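Local coordinates for protein MdcA (Pseudomonas aeruginosa, PDB 5VIT) that is the alpha subunit of malonate decarboxylase and probably transfers the acyl carrier protein from its acetyl thioester to malonate, at residues Q250-Q255 against Y470-R475; V254-H259 against Y350-F355; C286-L291 against W305-H310; R414-Q419 against D458-L463. All blocks are in the same frame, centred on the assembly; numbering follows the deposited sequence.

Contact 1 (Q250-Q255 against Y470-R475); sequences QRHNVQ and YLYKAR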
# COMPACT_ATOMS: atom_id res chain seq x y z
N GLN A 250 -12.45 -7.24 -1.43
CA GLN A 250 -13.03 -7.07 -0.11
C GLN A 250 -13.19 -5.61 0.23
O GLN A 250 -14.25 -5.19 0.72
CB GLN A 250 -12.19 -7.75 0.97
CG GLN A 250 -12.77 -7.61 2.39
CD GLN A 250 -11.92 -8.31 3.46
OE1 GLN A 250 -10.80 -8.76 3.20
NE2 GLN A 250 -12.46 -8.40 4.67
N ARG A 251 -12.15 -4.82 -0.03
CA ARG A 251 -12.18 -3.38 0.26
C ARG A 251 -13.40 -2.67 -0.31
O ARG A 251 -14.00 -1.83 0.35
CB ARG A 251 -10.93 -2.68 -0.28
CG ARG A 251 -9.81 -2.53 0.72
CD ARG A 251 -9.95 -1.23 1.49
NE ARG A 251 -9.75 -0.08 0.61
CZ ARG A 251 -9.55 1.16 1.03
NH1 ARG A 251 -9.51 1.42 2.34
NH2 ARG A 251 -9.38 2.15 0.14
N HIS A 252 -13.74 -3.00 -1.55
CA HIS A 252 -14.81 -2.29 -2.23
C HIS A 252 -16.07 -3.14 -2.32
O HIS A 252 -17.03 -2.75 -2.98
CB HIS A 252 -14.34 -1.85 -3.64
CG HIS A 252 -13.14 -0.96 -3.62
ND1 HIS A 252 -13.11 0.24 -2.95
CD2 HIS A 252 -11.91 -1.10 -4.19
CE1 HIS A 252 -11.93 0.80 -3.09
NE2 HIS A 252 -11.18 0.01 -3.84
N ASN A 253 -16.07 -4.28 -1.64
CA ASN A 253 -17.24 -5.15 -1.60
C ASN A 253 -17.70 -5.53 -3.01
O ASN A 253 -18.85 -5.27 -3.41
CB ASN A 253 -18.39 -4.50 -0.82
CG ASN A 253 -19.52 -5.47 -0.50
OD1 ASN A 253 -19.29 -6.67 -0.31
ND2 ASN A 253 -20.75 -4.97 -0.43
N VAL A 254 -16.80 -6.15 -3.76
CA VAL A 254 -17.07 -6.49 -5.15
C VAL A 254 -17.93 -7.75 -5.27
O VAL A 254 -17.52 -8.82 -4.84
CB VAL A 254 -15.75 -6.69 -5.91
CG1 VAL A 254 -16.01 -7.27 -7.30
CG2 VAL A 254 -14.96 -5.38 -5.96
N GLN A 255 -19.10 -7.61 -5.90
CA GLN A 255 -20.03 -8.73 -6.06
C GLN A 255 -19.94 -9.43 -7.42
O GLN A 255 -20.29 -10.61 -7.54
CB GLN A 255 -21.47 -8.25 -5.85
CG GLN A 255 -21.70 -7.57 -4.52
CD GLN A 255 -21.35 -8.49 -3.37
OE1 GLN A 255 -22.02 -9.50 -3.15
NE2 GLN A 255 -20.28 -8.17 -2.65
N TYR A 470 -4.18 3.29 -5.56
CA TYR A 470 -5.63 3.57 -5.67
C TYR A 470 -5.89 4.83 -6.51
O TYR A 470 -6.27 5.88 -5.97
CB TYR A 470 -6.26 3.73 -4.29
CG TYR A 470 -6.29 2.45 -3.47
CD1 TYR A 470 -5.28 2.16 -2.56
CD2 TYR A 470 -7.32 1.53 -3.62
CE1 TYR A 470 -5.30 0.99 -1.81
CE2 TYR A 470 -7.35 0.35 -2.87
CZ TYR A 470 -6.34 0.09 -1.97
OH TYR A 470 -6.35 -1.07 -1.22
N LEU A 471 -5.69 4.70 -7.81
CA LEU A 471 -5.71 5.83 -8.74
C LEU A 471 -7.04 6.59 -8.72
O LEU A 471 -7.08 7.78 -9.03
CB LEU A 471 -5.42 5.35 -10.17
CG LEU A 471 -4.09 4.62 -10.44
CD1 LEU A 471 -3.78 4.52 -11.95
CD2 LEU A 471 -2.95 5.26 -9.71
N TYR A 472 -8.13 5.91 -8.37
CA TYR A 472 -9.42 6.59 -8.43
C TYR A 472 -9.47 7.74 -7.45
O TYR A 472 -10.31 8.63 -7.58
CB TYR A 472 -10.55 5.62 -8.16
CG TYR A 472 -10.73 5.20 -6.71
CD1 TYR A 472 -10.04 4.11 -6.19
CD2 TYR A 472 -11.62 5.87 -5.87
CE1 TYR A 472 -10.22 3.72 -4.88
CE2 TYR A 472 -11.80 5.49 -4.56
CZ TYR A 472 -11.10 4.40 -4.07
OH TYR A 472 -11.26 3.99 -2.77
N LYS A 473 -8.54 7.74 -6.49
CA LYS A 473 -8.46 8.81 -5.50
C LYS A 473 -7.64 10.01 -5.99
O LYS A 473 -7.70 11.09 -5.40
CB LYS A 473 -7.84 8.27 -4.20
CG LYS A 473 -8.69 7.20 -3.49
CD LYS A 473 -7.90 6.63 -2.31
CE LYS A 473 -8.75 5.89 -1.30
NZ LYS A 473 -7.89 5.09 -0.35
N ALA A 474 -6.87 9.83 -7.06
CA ALA A 474 -6.05 10.92 -7.60
C ALA A 474 -6.88 12.14 -8.04
O ALA A 474 -7.84 12.02 -8.79
CB ALA A 474 -5.20 10.41 -8.79
N ARG A 475 -6.47 13.31 -7.57
CA ARG A 475 -7.21 14.54 -7.87
C ARG A 475 -6.55 15.38 -8.97
O ARG A 475 -7.08 16.42 -9.37
CB ARG A 475 -7.37 15.37 -6.59
CG ARG A 475 -7.33 14.53 -5.29
CD ARG A 475 -7.15 15.41 -4.05
NE ARG A 475 -5.84 16.05 -4.05
CZ ARG A 475 -4.76 15.57 -3.44
NH1 ARG A 475 -4.83 14.45 -2.72
NH2 ARG A 475 -3.61 16.24 -3.52

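Contact 2 (V254-H259 against Y350-F355); sequences VQSLNH and YAVDLF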
# COMPACT_ATOMS: atom_id res chain seq x y z
N VAL A 254 -16.80 -6.15 -3.76
CA VAL A 254 -17.07 -6.49 -5.15
C VAL A 254 -17.93 -7.75 -5.27
O VAL A 254 -17.52 -8.82 -4.84
CB VAL A 254 -15.75 -6.69 -5.91
CG1 VAL A 254 -16.01 -7.27 -7.30
CG2 VAL A 254 -14.96 -5.38 -5.96
N GLN A 255 -19.10 -7.61 -5.90
CA GLN A 255 -20.03 -8.73 -6.06
C GLN A 255 -19.94 -9.43 -7.42
O GLN A 255 -20.29 -10.61 -7.54
CB GLN A 255 -21.47 -8.25 -5.85
CG GLN A 255 -21.70 -7.57 -4.52
CD GLN A 255 -21.35 -8.49 -3.37
OE1 GLN A 255 -22.02 -9.50 -3.15
NE2 GLN A 255 -20.28 -8.17 -2.65
N SER A 256 -19.52 -8.69 -8.44
CA SER A 256 -19.51 -9.22 -9.81
C SER A 256 -18.31 -8.69 -10.60
O SER A 256 -17.84 -7.57 -10.34
CB SER A 256 -20.81 -8.87 -10.55
OG SER A 256 -20.96 -7.47 -10.70
N LEU A 257 -17.84 -9.47 -11.56
CA LEU A 257 -16.56 -9.14 -12.19
C LEU A 257 -16.26 -9.94 -13.44
O LEU A 257 -16.91 -10.94 -13.74
CB LEU A 257 -15.41 -9.34 -11.20
CG LEU A 257 -14.97 -10.76 -10.78
CD1 LEU A 257 -13.72 -10.68 -9.89
CD2 LEU A 257 -16.06 -11.56 -10.04
N ASN A 258 -15.25 -9.47 -14.16
CA ASN A 258 -14.61 -10.23 -15.22
C ASN A 258 -13.12 -10.29 -14.90
O ASN A 258 -12.53 -9.29 -14.45
CB ASN A 258 -14.83 -9.59 -16.60
CG ASN A 258 -13.89 -10.14 -17.66
OD1 ASN A 258 -12.93 -9.46 -18.07
ND2 ASN A 258 -14.10 -11.39 -18.05
N HIS A 259 -12.52 -11.46 -15.10
CA HIS A 259 -11.06 -11.61 -15.08
C HIS A 259 -10.56 -11.59 -16.51
O HIS A 259 -11.03 -12.38 -17.35
CB HIS A 259 -10.63 -12.93 -14.41
CG HIS A 259 -10.66 -12.90 -12.91
ND1 HIS A 259 -10.38 -14.01 -12.14
CD2 HIS A 259 -10.93 -11.90 -12.04
CE1 HIS A 259 -10.47 -13.69 -10.86
NE2 HIS A 259 -10.79 -12.41 -10.77
N TYR A 350 -21.59 -3.42 -18.76
CA TYR A 350 -22.64 -2.63 -18.12
C TYR A 350 -23.14 -3.15 -16.78
O TYR A 350 -23.72 -2.39 -16.00
CB TYR A 350 -23.85 -2.54 -19.07
CG TYR A 350 -23.95 -1.26 -19.88
CD1 TYR A 350 -23.81 -1.28 -21.26
CD2 TYR A 350 -24.22 -0.05 -19.26
CE1 TYR A 350 -23.94 -0.12 -22.00
CE2 TYR A 350 -24.33 1.11 -19.99
CZ TYR A 350 -24.19 1.07 -21.36
OH TYR A 350 -24.33 2.24 -22.08
N ALA A 351 -22.93 -4.44 -16.52
CA ALA A 351 -23.62 -5.13 -15.43
C ALA A 351 -22.68 -5.69 -14.35
O ALA A 351 -23.11 -6.39 -13.43
CB ALA A 351 -24.46 -6.26 -16.01
N VAL A 352 -21.40 -5.36 -14.45
CA VAL A 352 -20.41 -5.96 -13.57
C VAL A 352 -19.59 -4.88 -12.82
O VAL A 352 -19.34 -3.82 -13.36
CB VAL A 352 -19.55 -6.92 -14.45
CG1 VAL A 352 -18.06 -6.67 -14.36
CG2 VAL A 352 -19.98 -8.36 -14.19
N ASP A 353 -19.25 -5.13 -11.54
CA ASP A 353 -18.55 -4.14 -10.70
C ASP A 353 -17.13 -3.81 -11.17
O ASP A 353 -16.61 -2.71 -10.92
CB ASP A 353 -18.39 -4.62 -9.23
CG ASP A 353 -19.71 -4.77 -8.49
OD1 ASP A 353 -20.71 -4.25 -8.97
OD2 ASP A 353 -19.73 -5.43 -7.42
N LEU A 354 -16.46 -4.79 -11.76
CA LEU A 354 -15.01 -4.68 -11.87
C LEU A 354 -14.43 -5.46 -13.05
O LEU A 354 -14.91 -6.54 -13.40
CB LEU A 354 -14.37 -5.15 -10.55
CG LEU A 354 -12.86 -5.43 -10.45
CD1 LEU A 354 -12.41 -5.35 -8.98
CD2 LEU A 354 -12.44 -6.78 -11.04
N PHE A 355 -13.40 -4.89 -13.66
CA PHE A 355 -12.54 -5.62 -14.58
C PHE A 355 -11.15 -5.65 -14.00
O PHE A 355 -10.69 -4.67 -13.43
CB PHE A 355 -12.50 -4.98 -15.97
CG PHE A 355 -11.38 -5.49 -16.84
CD1 PHE A 355 -11.49 -6.70 -17.50
CD2 PHE A 355 -10.23 -4.75 -17.00
CE1 PHE A 355 -10.45 -7.17 -18.31
CE2 PHE A 355 -9.19 -5.20 -17.80
CZ PHE A 355 -9.31 -6.43 -18.46
O HOH W 1 -22.45 -6.20 -8.62

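Contact 3 (C286-L291 against W305-H310); sequences CRHWTL and WVESVH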
# COMPACT_ATOMS: atom_id res chain seq x y z
N CYS A 286 -17.58 -11.67 -5.22
CA CYS A 286 -17.36 -12.48 -6.43
C CYS A 286 -18.41 -13.55 -6.65
O CYS A 286 -18.08 -14.70 -6.94
CB CYS A 286 -15.98 -13.14 -6.37
SG CYS A 286 -14.67 -11.95 -6.06
N ARG A 287 -19.67 -13.17 -6.53
CA ARG A 287 -20.76 -14.10 -6.73
C ARG A 287 -21.15 -14.31 -8.20
O ARG A 287 -21.48 -15.42 -8.62
CB ARG A 287 -21.97 -13.63 -5.93
CG ARG A 287 -21.68 -13.53 -4.44
CD ARG A 287 -22.96 -13.22 -3.66
NE ARG A 287 -23.38 -11.83 -3.81
CZ ARG A 287 -24.58 -11.44 -4.23
NH1 ARG A 287 -25.51 -12.34 -4.55
NH2 ARG A 287 -24.84 -10.13 -4.33
N HIS A 288 -21.14 -13.23 -8.98
CA HIS A 288 -21.62 -13.31 -10.35
C HIS A 288 -20.51 -13.03 -11.31
O HIS A 288 -19.81 -12.03 -11.17
CB HIS A 288 -22.78 -12.34 -10.59
CG HIS A 288 -23.91 -12.53 -9.63
ND1 HIS A 288 -24.77 -13.61 -9.70
CD2 HIS A 288 -24.31 -11.79 -8.56
CE1 HIS A 288 -25.65 -13.52 -8.72
NE2 HIS A 288 -25.40 -12.44 -8.02
N TRP A 289 -20.36 -13.90 -12.31
CA TRP A 289 -19.24 -13.76 -13.23
C TRP A 289 -19.68 -13.61 -14.67
O TRP A 289 -20.63 -14.26 -15.12
CB TRP A 289 -18.30 -14.98 -13.12
CG TRP A 289 -17.72 -15.13 -11.76
CD1 TRP A 289 -18.38 -15.48 -10.63
CD2 TRP A 289 -16.34 -14.98 -11.40
NE1 TRP A 289 -17.51 -15.53 -9.57
CE2 TRP A 289 -16.25 -15.23 -10.01
CE3 TRP A 289 -15.18 -14.64 -12.10
CZ2 TRP A 289 -15.04 -15.15 -9.31
CZ3 TRP A 289 -13.98 -14.56 -11.41
CH2 TRP A 289 -13.92 -14.81 -10.03
N THR A 290 -18.97 -12.75 -15.39
CA THR A 290 -18.91 -12.80 -16.85
C THR A 290 -17.52 -13.34 -17.17
O THR A 290 -16.53 -12.64 -17.00
CB THR A 290 -19.11 -11.42 -17.52
OG1 THR A 290 -18.12 -10.52 -17.01
CG2 THR A 290 -20.50 -10.87 -17.21
N LEU A 291 -17.45 -14.58 -17.62
CA LEU A 291 -16.19 -15.26 -17.75
C LEU A 291 -16.31 -16.46 -18.67
O LEU A 291 -17.34 -17.16 -18.67
CB LEU A 291 -15.68 -15.73 -16.37
CG LEU A 291 -14.17 -15.95 -16.22
CD1 LEU A 291 -13.47 -14.61 -16.19
CD2 LEU A 291 -13.87 -16.71 -14.95
N TRP A 305 -18.29 -20.62 -3.98
CA TRP A 305 -18.08 -19.18 -4.14
C TRP A 305 -18.89 -18.61 -5.30
O TRP A 305 -19.36 -17.48 -5.25
CB TRP A 305 -16.59 -18.88 -4.37
CG TRP A 305 -15.78 -19.02 -3.14
CD1 TRP A 305 -15.38 -20.19 -2.54
CD2 TRP A 305 -15.27 -17.96 -2.32
NE1 TRP A 305 -14.66 -19.92 -1.41
CE2 TRP A 305 -14.57 -18.56 -1.25
CE3 TRP A 305 -15.31 -16.57 -2.40
CZ2 TRP A 305 -13.93 -17.81 -0.27
CZ3 TRP A 305 -14.67 -15.82 -1.43
CH2 TRP A 305 -13.99 -16.44 -0.38
N VAL A 306 -19.03 -19.40 -6.35
CA VAL A 306 -19.53 -18.91 -7.62
C VAL A 306 -21.01 -19.19 -7.79
O VAL A 306 -21.41 -20.34 -7.95
CB VAL A 306 -18.78 -19.57 -8.77
CG1 VAL A 306 -19.32 -19.09 -10.10
CG2 VAL A 306 -17.28 -19.29 -8.64
N GLU A 307 -21.83 -18.15 -7.76
CA GLU A 307 -23.27 -18.31 -7.86
C GLU A 307 -23.77 -18.37 -9.32
O GLU A 307 -24.73 -19.09 -9.63
CB GLU A 307 -23.97 -17.20 -7.09
CG GLU A 307 -23.62 -17.25 -5.61
CD GLU A 307 -24.33 -16.20 -4.77
OE1 GLU A 307 -23.97 -16.05 -3.58
OE2 GLU A 307 -25.25 -15.52 -5.30
N SER A 308 -23.12 -17.63 -10.21
CA SER A 308 -23.50 -17.64 -11.62
C SER A 308 -22.33 -17.25 -12.51
O SER A 308 -21.51 -16.39 -12.15
CB SER A 308 -24.67 -16.69 -11.88
OG SER A 308 -24.29 -15.34 -11.63
N VAL A 309 -22.25 -17.89 -13.67
CA VAL A 309 -21.28 -17.51 -14.69
C VAL A 309 -21.99 -17.40 -16.02
O VAL A 309 -22.59 -18.37 -16.48
CB VAL A 309 -20.12 -18.54 -14.83
CG1 VAL A 309 -19.13 -18.11 -15.93
CG2 VAL A 309 -19.41 -18.77 -13.51
N HIS A 310 -21.94 -16.23 -16.66
CA HIS A 310 -22.32 -16.18 -18.06
C HIS A 310 -21.05 -16.14 -18.91
O HIS A 310 -20.12 -15.40 -18.59
CB HIS A 310 -23.23 -14.98 -18.37
CG HIS A 310 -23.72 -14.98 -19.79
ND1 HIS A 310 -23.09 -14.29 -20.80
CD2 HIS A 310 -24.76 -15.63 -20.37
CE1 HIS A 310 -23.73 -14.50 -21.94
NE2 HIS A 310 -24.75 -15.30 -21.71

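Contact 4 (R414-Q419 against D458-L463); sequences RKLVVQ and DVTHVL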
# COMPACT_ATOMS: atom_id res chain seq x y z
N ARG A 414 -18.24 4.81 -10.43
CA ARG A 414 -17.30 4.34 -11.44
C ARG A 414 -17.16 2.85 -11.35
O ARG A 414 -17.15 2.30 -10.25
CB ARG A 414 -15.90 4.96 -11.28
CG ARG A 414 -15.74 6.41 -11.53
CD ARG A 414 -14.27 6.79 -11.31
NE ARG A 414 -13.41 6.17 -12.32
CZ ARG A 414 -12.13 6.48 -12.51
NH1 ARG A 414 -11.54 7.38 -11.72
NH2 ARG A 414 -11.43 5.88 -13.48
N LYS A 415 -16.99 2.20 -12.49
CA LYS A 415 -16.60 0.80 -12.52
C LYS A 415 -15.15 0.67 -12.07
O LYS A 415 -14.31 1.52 -12.36
CB LYS A 415 -16.78 0.22 -13.92
CG LYS A 415 -16.59 -1.29 -14.04
CD LYS A 415 -16.75 -1.67 -15.51
CE LYS A 415 -16.48 -3.11 -15.78
NZ LYS A 415 -16.71 -3.39 -17.24
N LEU A 416 -14.87 -0.41 -11.36
CA LEU A 416 -13.49 -0.70 -11.00
C LEU A 416 -12.74 -1.30 -12.20
O LEU A 416 -13.17 -2.28 -12.82
CB LEU A 416 -13.45 -1.65 -9.81
CG LEU A 416 -13.70 -0.99 -8.45
CD1 LEU A 416 -15.15 -0.52 -8.30
CD2 LEU A 416 -13.30 -1.95 -7.31
N VAL A 417 -11.62 -0.67 -12.53
CA VAL A 417 -10.78 -1.13 -13.64
C VAL A 417 -9.35 -1.26 -13.11
O VAL A 417 -8.68 -0.26 -12.83
CB VAL A 417 -10.87 -0.16 -14.85
CG1 VAL A 417 -9.79 -0.47 -15.88
CG2 VAL A 417 -12.28 -0.20 -15.49
N VAL A 418 -8.91 -2.51 -12.96
CA VAL A 418 -7.62 -2.85 -12.35
C VAL A 418 -6.64 -3.38 -13.37
O VAL A 418 -6.93 -4.27 -14.17
CB VAL A 418 -7.76 -3.90 -11.22
CG1 VAL A 418 -6.44 -4.10 -10.49
CG2 VAL A 418 -8.83 -3.49 -10.23
N GLN A 419 -5.44 -2.83 -13.32
CA GLN A 419 -4.36 -3.29 -14.13
C GLN A 419 -3.41 -4.02 -13.19
O GLN A 419 -2.81 -3.41 -12.31
CB GLN A 419 -3.72 -2.10 -14.85
CG GLN A 419 -3.30 -2.32 -16.28
CD GLN A 419 -4.40 -2.85 -17.23
OE1 GLN A 419 -4.07 -3.32 -18.31
NE2 GLN A 419 -5.65 -2.87 -16.80
N ASP A 458 -8.81 5.74 -17.18
CA ASP A 458 -9.84 4.75 -16.92
C ASP A 458 -9.48 3.82 -15.76
O ASP A 458 -10.32 3.06 -15.28
CB ASP A 458 -10.10 3.91 -18.16
CG ASP A 458 -11.09 4.56 -19.11
OD1 ASP A 458 -10.74 4.67 -20.30
OD2 ASP A 458 -12.22 4.94 -18.68
N VAL A 459 -8.23 3.87 -15.33
CA VAL A 459 -7.74 2.89 -14.38
C VAL A 459 -8.01 3.38 -12.96
O VAL A 459 -7.63 4.50 -12.61
CB VAL A 459 -6.23 2.58 -14.59
CG1 VAL A 459 -5.73 1.63 -13.52
CG2 VAL A 459 -5.98 1.97 -16.01
N THR A 460 -8.71 2.55 -12.18
CA THR A 460 -8.98 2.84 -10.77
C THR A 460 -7.92 2.25 -9.83
O THR A 460 -7.71 2.76 -8.72
CB THR A 460 -10.39 2.33 -10.34
OG1 THR A 460 -10.49 0.91 -10.52
CG2 THR A 460 -11.47 3.02 -11.19
N HIS A 461 -7.27 1.17 -10.26
CA HIS A 461 -6.31 0.47 -9.41
C HIS A 461 -5.15 -0.05 -10.24
O HIS A 461 -5.36 -0.76 -11.23
CB HIS A 461 -6.93 -0.74 -8.70
CG HIS A 461 -8.01 -0.40 -7.72
ND1 HIS A 461 -9.30 -0.10 -8.11
CD2 HIS A 461 -8.02 -0.38 -6.36
CE1 HIS A 461 -10.04 0.12 -7.04
NE2 HIS A 461 -9.29 -0.04 -5.96
N VAL A 462 -3.93 0.28 -9.82
CA VAL A 462 -2.78 -0.41 -10.38
C VAL A 462 -2.27 -1.35 -9.31
O VAL A 462 -1.96 -0.93 -8.19
CB VAL A 462 -1.68 0.54 -10.84
CG1 VAL A 462 -0.38 -0.25 -11.12
CG2 VAL A 462 -2.12 1.25 -12.10
N LEU A 463 -2.21 -2.63 -9.65
CA LEU A 463 -1.82 -3.65 -8.70
C LEU A 463 -0.57 -4.33 -9.21
O LEU A 463 -0.53 -4.82 -10.35
CB LEU A 463 -2.94 -4.66 -8.47
CG LEU A 463 -2.61 -6.02 -7.84
CD1 LEU A 463 -1.75 -5.92 -6.58
CD2 LEU A 463 -3.91 -6.80 -7.56
O HOH W 2 -13.05 3.38 -14.28

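Contact 1 (Q250-Q255 against Y470-R475)
R251 and Y470 meet in a cation-pi contact. The R251 chain bends at its second and third torsions and brings NH2 over one face of the Y470 ring, toward the rim. R251 CZ lies 5.0 Å from the Y470 ring centroid and 29° off the ring normal. The guanidinium is tilted and does not lie flat on the ring. The Y470 hydroxyl is hydrogen-bonded to G247 O of helix 235-250, which helps to hold the ring in place.

Two like charges also come close. R251 NH2 and K473 NZ meet tip to tip at 3.3 Å. Both are donors, so they form no hydrogen bond. K473 NZ is bonded to G509 O, which may ease the repulsion. Beyond the two segments, R251 NH1 makes a long, weak ion pair with an acidic side chain on a chain of another protein in the assembly.

R251 and H252 sit where helix 235-250 ends. Q250 to N253 form a type I turn, and N253 is the C-prime residue of a Schellman motif. Facing them, L471 to K473 form one turn of 3-10 helix.

The remaining contacts are between H252 and the two tyrosines. H252 CE1 approaches Y472 OH to 3.3 Å, with the oxygen at the edge of the imidazole. The two rings are oblique, their planes 79° apart. Y472 CG lies between its backbone N and carbonyl carbon (chi1 75°), and this carries the hydroxyl to H252. H252 NE2 lies at the edge of the Y470 ring, 4.0 Å from Y470 CE2. Both imidazole nitrogens bond outside the contact, ND1 to D401 and NE2 to H461.

Contact 2 (V254-H259 against Y350-F355)
The segments 254-259 and 350-355 run at about 80° to each other (CA 254 to 258 against CA 351 to 355) and pair as parallel strands at N258 and F355, where N258 N donates to L354 O at 3.0 Å. Before this pairing, D353 and S256 tie the two segments together. D353 OD2 accepts Q255 N at 2.7 Å, met nearly along its C-O axis. A weak bond from S256 N reaches the same oxygen. In return, D353 N donates to S256 OG at 3.0 Å. S256 OG lies between its own backbone N and carbonyl carbon (chi1 63°), which brings it to that N-H. A water also joins the pair. It lies 2.9 Å from S256 OG and donates to D353 OD1 at 2.6 Å. The carboxylate is thus gripped at both oxygens.

N258 and F355 lie side by side and point the same way. Their amide and ring planes are only 13° apart. N258 OD1 meets the edge of the phenyl ring in its plane, 3.2 Å from F355 CD1. N258 ND2 turns to another partner, T290 O.

Apolar side chains also meet. V254 CG2 touches L354 CD1 at 4.0 Å, and L257 CB touches L354 CD2 at 3.9 Å. V352 rests on the L257 backbone, with CG1 against L257 CA and CG2 against L257 N.

Strand 256-259 lies between strands 288-290 and 354-357 in the mixed sheet. The L257 and L354 side packs against I248 and Y249 of helix 235-250. The N258 and F355 side meets M385 of helix 382-385.

Contact 3 (C286-L291 against W305-H310)
Strands 288-290 and 308-310, joined through helix 298-302, form a parallel beta-alpha-beta unit at one edge of the mixed sheet as counted within this chain. H288 pairs with S308, W289 with V309 and T290 with H310. W289 N donates to S308 O at 2.7 Å, and H310 N donates to W289 O at 2.8 Å. L291 N to H310 O extends the pairing. At the other end R287 O accepts two donors, E307 N and S308 N.

On the H288 and S308 face, H288 ND1 and S308 OG are 2.6 Å apart in a nearly straight hydrogen bond (165°), with the oxygen at the ring edge. S308 OG lies between its backbone N and carbonyl carbon (chi1 65°), where it meets ND1. Just before the strands, R287 and E307 run alongside each other. R287 NH1 reaches E307 OE2 at 3.3 Å in a salt bridge, on its syn side.

On the W289 and V309 face W289 CB packs on V309 CG2 at 4.0 Å. W289 also crosses V306 at about a right angle, CD1 against CG1. W289 NE1 donates back to C286 O.

The short H288-S308 bond should favour this imidazole rotation, and either partner could donate. R287 is held at NH1 by E307 and at NE by Q255.

Contact 4 (R414-Q419 against D458-L463)
V417 and T460 grip each other through two bonds. V417 N donates to T460 OG1 at 2.8 Å. T460 N donates back to V417 O at 2.9 Å. A second donor, H461 N, reaches V417 O from above the carbonyl plane, 35° out of it. T460 OG1 lies between its backbone N and carbonyl carbon (chi1 60°), where it faces V417 N. Here a side-chain hydroxyl serves as the acceptor at the start of a parallel strand pair. The pair then becomes regular. Q419 N donates to H461 O, and L463 N donates to Q419 O in an almost straight bond of 2.8 Å.

Side chains and a water surround this frame. V418 CG2 touches H461 CB at 3.7 Å, and L416 CD2 reaches H461 CE1. T460 CG2 sits over one face of the R414 guanidinium, toward its rim. R414 NH2 donates to a water at 3.1 Å. That water in turn donates to K415 O and D458 O, so it bridges the two segments.

Further out, the polar ends of K415, Q419 and D458 have their own partners. K415 NZ bonds to G348 O and M385 O, Q419 OE1 to S368 OG, and D458 OD2 to D388 N. I248 of helix 235-250 packs on V418 and H461.

H461 ND1 and T460 OG1 are 2.9 Å apart and hydrogen-bonded, and either could donate. H461 NE2 is bonded to H252 NE2, where one ring must donate and the other accept. Bonds at both nitrogens should hold the rotation of this buried ring. T460 OG1, which also accepts from V417 N, links the imidazole to the strand backbone.

How the contacts relate
The four contacts belong to one mixed sheet and the loops at its ends. Contacts 2, 3 and 4 pair parallel strands within it. Contacts 2 and 3 have centres about 9 Å apart and meet through R287 NE to Q255 OE1. Contacts 2 and 4, about 11 Å apart between centres, join where F355 bonds to the backbones of L416 and V418. Contact 1 shares V254 and Q255 with contact 2. Its centre is about 8 Å from that of contact 4, and H252 NE2 to H461 NE2 joins them at 2.8 Å. A malonate ion, probably from the crystallisation liquor, lies about 5 Å from the N258 side chain in contact 2.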